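Local coordinates for protein phage terminase large subunit (Thermus phage P7426, PDB 7KS4) that probably acts as the ATP-driven motor that moves viral DNA into empty capsids and as the nuclease that cuts the genome, through an N-terminal ATPase domain and a C-terminal nuclease domain, at residues 13-21 against 88-96. Numbering follows the deposited sequence.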
loop_
_atom_site.group_PDB
_atom_site.type_symbol
_atom_site.label_atom_id
_atom_site.label_comp_id
_atom_site.label_asym_id
_atom_site.label_seq_id
_atom_site.Cartn_x
_atom_site.Cartn_y
_atom_site.Cartn_z
ATOM N N ASP A 13 14.412 -6.717 -9.176
ATOM C CA ASP A 13 15.609 -6.099 -8.614
ATOM C C ASP A 13 16.119 -4.978 -9.513
ATOM O O ASP A 13 16.556 -3.933 -9.025
ATOM C CB ASP A 13 16.701 -7.150 -8.406
ATOM C CG ASP A 13 16.364 -8.133 -7.297
ATOM O OD1 ASP A 13 15.571 -7.776 -6.397
ATOM O OD2 ASP A 13 16.895 -9.263 -7.323
ATOM N N LYS A 14 16.070 -5.181 -10.830
ATOM C CA LYS A 14 16.473 -4.126 -11.756
ATOM C C LYS A 14 15.593 -2.894 -11.594
ATOM O O LYS A 14 16.086 -1.760 -11.612
ATOM C CB LYS A 14 16.414 -4.635 -13.195
ATOM C CG LYS A 14 17.177 -5.929 -13.427
ATOM C CD LYS A 14 18.349 -5.754 -14.379
ATOM C CE LYS A 14 17.925 -5.944 -15.824
ATOM N NZ LYS A 14 19.050 -5.651 -16.747
ATOM N N PHE A 15 14.288 -3.092 -11.422
ATOM C CA PHE A 15 13.415 -1.944 -11.220
ATOM C C PHE A 15 13.689 -1.275 -9.877
ATOM O O PHE A 15 13.707 -0.043 -9.792
ATOM C CB PHE A 15 11.950 -2.359 -11.328
ATOM C CG PHE A 15 11.010 -1.196 -11.470
ATOM C CD1 PHE A 15 10.747 -0.651 -12.717
ATOM C CD2 PHE A 15 10.400 -0.639 -10.358
ATOM C CE1 PHE A 15 9.887 0.427 -12.852
ATOM C CE2 PHE A 15 9.540 0.437 -10.487
ATOM C CZ PHE A 15 9.285 0.971 -11.734
ATOM N N PHE A 16 13.880 -2.061 -8.815
ATOM C CA PHE A 16 14.262 -1.480 -7.528
ATOM C C PHE A 16 15.515 -0.627 -7.664
ATOM O O PHE A 16 15.588 0.489 -7.129
ATOM C CB PHE A 16 14.512 -2.581 -6.494
ATOM C CG PHE A 16 13.300 -3.394 -6.142
ATOM C CD1 PHE A 16 12.020 -2.872 -6.257
ATOM C CD2 PHE A 16 13.450 -4.692 -5.671
ATOM C CE1 PHE A 16 10.910 -3.638 -5.914
ATOM C CE2 PHE A 16 12.347 -5.453 -5.330
ATOM C CZ PHE A 16 11.078 -4.924 -5.451
ATOM N N GLU A 17 16.522 -1.151 -8.360
ATOM C CA GLU A 17 17.770 -0.423 -8.541
ATOM C C GLU A 17 17.540 0.906 -9.253
ATOM O O GLU A 17 18.162 1.919 -8.906
ATOM C CB GLU A 17 18.749 -1.298 -9.316
ATOM C CG GLU A 17 20.151 -0.760 -9.404
ATOM C CD GLU A 17 20.982 -1.052 -8.163
ATOM O OE1 GLU A 17 20.394 -1.263 -7.077
ATOM O OE2 GLU A 17 22.227 -1.079 -8.282
ATOM N N LEU A 18 16.662 0.926 -10.259
ATOM C CA LEU A 18 16.285 2.197 -10.875
ATOM C C LEU A 18 15.687 3.148 -9.846
ATOM O O LEU A 18 15.957 4.351 -9.868
ATOM C CB LEU A 18 15.292 1.965 -12.019
ATOM C CG LEU A 18 15.828 1.373 -13.325
ATOM C CD1 LEU A 18 14.680 1.089 -14.303
ATOM C CD2 LEU A 18 16.842 2.311 -13.959
ATOM N N LEU A 19 14.884 2.632 -8.925
ATOM C CA LEU A 19 14.245 3.508 -7.954
ATOM C C LEU A 19 15.180 3.988 -6.854
ATOM O O LEU A 19 14.784 4.862 -6.075
ATOM C CB LEU A 19 13.052 2.800 -7.312
ATOM C CG LEU A 19 11.747 2.859 -8.097
ATOM C CD1 LEU A 19 10.710 1.990 -7.417
ATOM C CD2 LEU A 19 11.265 4.292 -8.213
ATOM N N GLY A 20 16.397 3.461 -6.763
ATOM C CA GLY A 20 17.204 3.728 -5.589
ATOM C C GLY A 20 16.630 3.087 -4.351
ATOM O O GLY A 20 16.815 3.601 -3.245
ATOM N N TYR A 21 15.950 1.959 -4.513
ATOM C CA TYR A 21 15.179 1.317 -3.459
ATOM C C TYR A 21 15.821 -0.014 -3.102
ATOM O O TYR A 21 16.088 -0.834 -3.987
ATOM C CB TYR A 21 13.736 1.122 -3.931
ATOM C CG TYR A 21 12.808 0.358 -3.006
ATOM C CD1 TYR A 21 12.533 0.813 -1.719
ATOM C CD2 TYR A 21 12.157 -0.784 -3.447
ATOM C CE1 TYR A 21 11.662 0.127 -0.888
ATOM C CE2 TYR A 21 11.271 -1.475 -2.623
ATOM C CZ TYR A 21 11.033 -1.015 -1.346
ATOM O OH TYR A 21 10.154 -1.686 -0.520
ATOM N N LYS A 88 9.098 9.752 -6.861
ATOM C CA LYS A 88 9.676 8.622 -7.579
ATOM C C LYS A 88 9.277 8.637 -9.047
ATOM O O LYS A 88 10.105 8.359 -9.922
ATOM C CB LYS A 88 9.243 7.309 -6.925
ATOM C CG LYS A 88 9.747 7.147 -5.503
ATOM C CD LYS A 88 9.242 5.856 -4.867
ATOM C CE LYS A 88 10.072 5.487 -3.650
ATOM N NZ LYS A 88 10.219 6.623 -2.713
ATOM N N VAL A 89 8.011 8.942 -9.334
ATOM C CA VAL A 89 7.530 8.947 -10.712
ATOM C C VAL A 89 8.186 10.074 -11.501
ATOM O O VAL A 89 8.597 9.890 -12.651
ATOM C CB VAL A 89 5.993 9.060 -10.728
ATOM C CG1 VAL A 89 5.479 9.514 -12.094
ATOM C CG2 VAL A 89 5.352 7.731 -10.345
ATOM N N GLU A 90 8.283 11.263 -10.909
ATOM C CA GLU A 90 8.885 12.377 -11.633
ATOM C C GLU A 90 10.365 12.139 -11.894
ATOM O O GLU A 90 10.883 12.560 -12.937
ATOM C CB GLU A 90 8.650 13.681 -10.866
ATOM C CG GLU A 90 7.230 14.206 -11.068
ATOM C CD GLU A 90 6.926 15.461 -10.286
ATOM O OE1 GLU A 90 7.775 15.907 -9.485
ATOM O OE2 GLU A 90 5.821 16.006 -10.479
ATOM N N ARG A 91 11.056 11.456 -10.980
ATOM C CA ARG A 91 12.458 11.122 -11.202
ATOM C C ARG A 91 12.604 9.997 -12.220
ATOM O O ARG A 91 13.401 10.094 -13.164
ATOM C CB ARG A 91 13.109 10.732 -9.875
ATOM C CG ARG A 91 14.486 10.109 -10.023
ATOM C CD ARG A 91 15.229 10.099 -8.697
ATOM N NE ARG A 91 14.461 9.432 -7.644
ATOM C CZ ARG A 91 14.460 8.120 -7.428
ATOM N NH1 ARG A 91 13.730 7.613 -6.445
ATOM N NH2 ARG A 91 15.186 7.311 -8.189
ATOM N N LEU A 92 11.846 8.912 -12.038
ATOM C CA LEU A 92 11.995 7.746 -12.901
ATOM C C LEU A 92 11.654 8.062 -14.349
ATOM O O LEU A 92 12.209 7.444 -15.268
ATOM C CB LEU A 92 11.108 6.608 -12.398
ATOM C CG LEU A 92 11.665 5.214 -12.655
ATOM C CD1 LEU A 92 12.875 4.970 -11.758
ATOM C CD2 LEU A 92 10.581 4.164 -12.427
ATOM N N ALA A 93 10.732 8.997 -14.579
ATOM C CA ALA A 93 10.348 9.331 -15.942
ATOM C C ALA A 93 11.539 9.759 -16.781
ATOM O O ALA A 93 11.493 9.626 -18.011
ATOM C CB ALA A 93 9.284 10.435 -15.939
ATOM N N GLU A 94 12.609 10.256 -16.147
ATOM C CA GLU A 94 13.797 10.644 -16.898
ATOM C C GLU A 94 14.300 9.506 -17.776
ATOM O O GLU A 94 14.744 9.743 -18.904
ATOM C CB GLU A 94 14.904 11.092 -15.946
ATOM C CG GLU A 94 16.241 11.350 -16.630
ATOM C CD GLU A 94 16.189 12.503 -17.606
ATOM O OE1 GLU A 94 15.318 13.380 -17.424
ATOM O OE2 GLU A 94 17.017 12.539 -18.547
ATOM N N VAL A 95 14.273 8.270 -17.266
ATOM C CA VAL A 95 14.845 7.128 -17.980
ATOM C C VAL A 95 13.812 6.378 -18.824
ATOM O O VAL A 95 14.128 5.318 -19.372
ATOM C CB VAL A 95 15.562 6.169 -17.014
ATOM C CG1 VAL A 95 16.675 6.903 -16.271
ATOM C CG2 VAL A 95 14.596 5.525 -16.040
ATOM N N PHE A 96 12.602 6.916 -18.973
ATOM C CA PHE A 96 11.617 6.405 -19.927
ATOM C C PHE A 96 11.264 7.553 -20.863
ATOM O O PHE A 96 10.288 8.283 -20.626
ATOM C CB PHE A 96 10.398 5.846 -19.196
ATOM C CG PHE A 96 10.737 4.683 -18.307
ATOM C CD1 PHE A 96 11.043 3.452 -18.863
ATOM C CD2 PHE A 96 10.782 4.823 -16.926
ATOM C CE1 PHE A 96 11.384 2.376 -18.064
ATOM C CE2 PHE A 96 11.117 3.743 -16.113
ATOM C CZ PHE A 96 11.418 2.520 -16.688
#
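Leu92 meets Phe15, Leu18 and Leu19 of helix 13-19, a compact example of two helices joined by apolar contacts at the centre and a charge-assisted bond at the margin. Its two methyls divide the work: Leu92 CD2 meets the Phe15 ring at CZ (3.5 Å), while Leu92 CD1 lies 3.9 Å from Leu18 CB and also touches Leu19. Phe15 reaches this site because its CG is anti to the backbone N (chi1 -166°), which swings the ring toward Leu92. Leu19 CD2 fills the buried flank, 3.9 Å from Lys88 CB, the two side chains crossing at about a right angle.

The outer flank is looser: Leu18 CD1 is 4.3 Å from Phe96 CZ, and Leu18 CD2 is 4.4 Å from Val95 CG2. At the other end of the contact, past Leu92, the long arm of Arg91, bent at chi3 (55°), brings its guanidinium to the helix C-terminus. Arg91 NH1 donates to Leu19 O (3.0 Å) from above the carbonyl plane, and Arg91 NH2 adds a weak second bond to the same oxygen. Glu87 holds Arg91 NE in a salt bridge. Gly20, with positive phi, closes the helix in a Schellman motif.

The axes of segments 13-19 and 88-92 run at 96° to each other. Beneath them, helix 48-62 of this P-loop ATPase domain receives Leu19 on Val54, Phe15 edge-to-face on Phe58 and a Lys88 salt bridge to Glu50 of the ADP pocket; Tyr21 touches the ADP itself, and helix 75-92 backs onto strands 99-104 and 109-115.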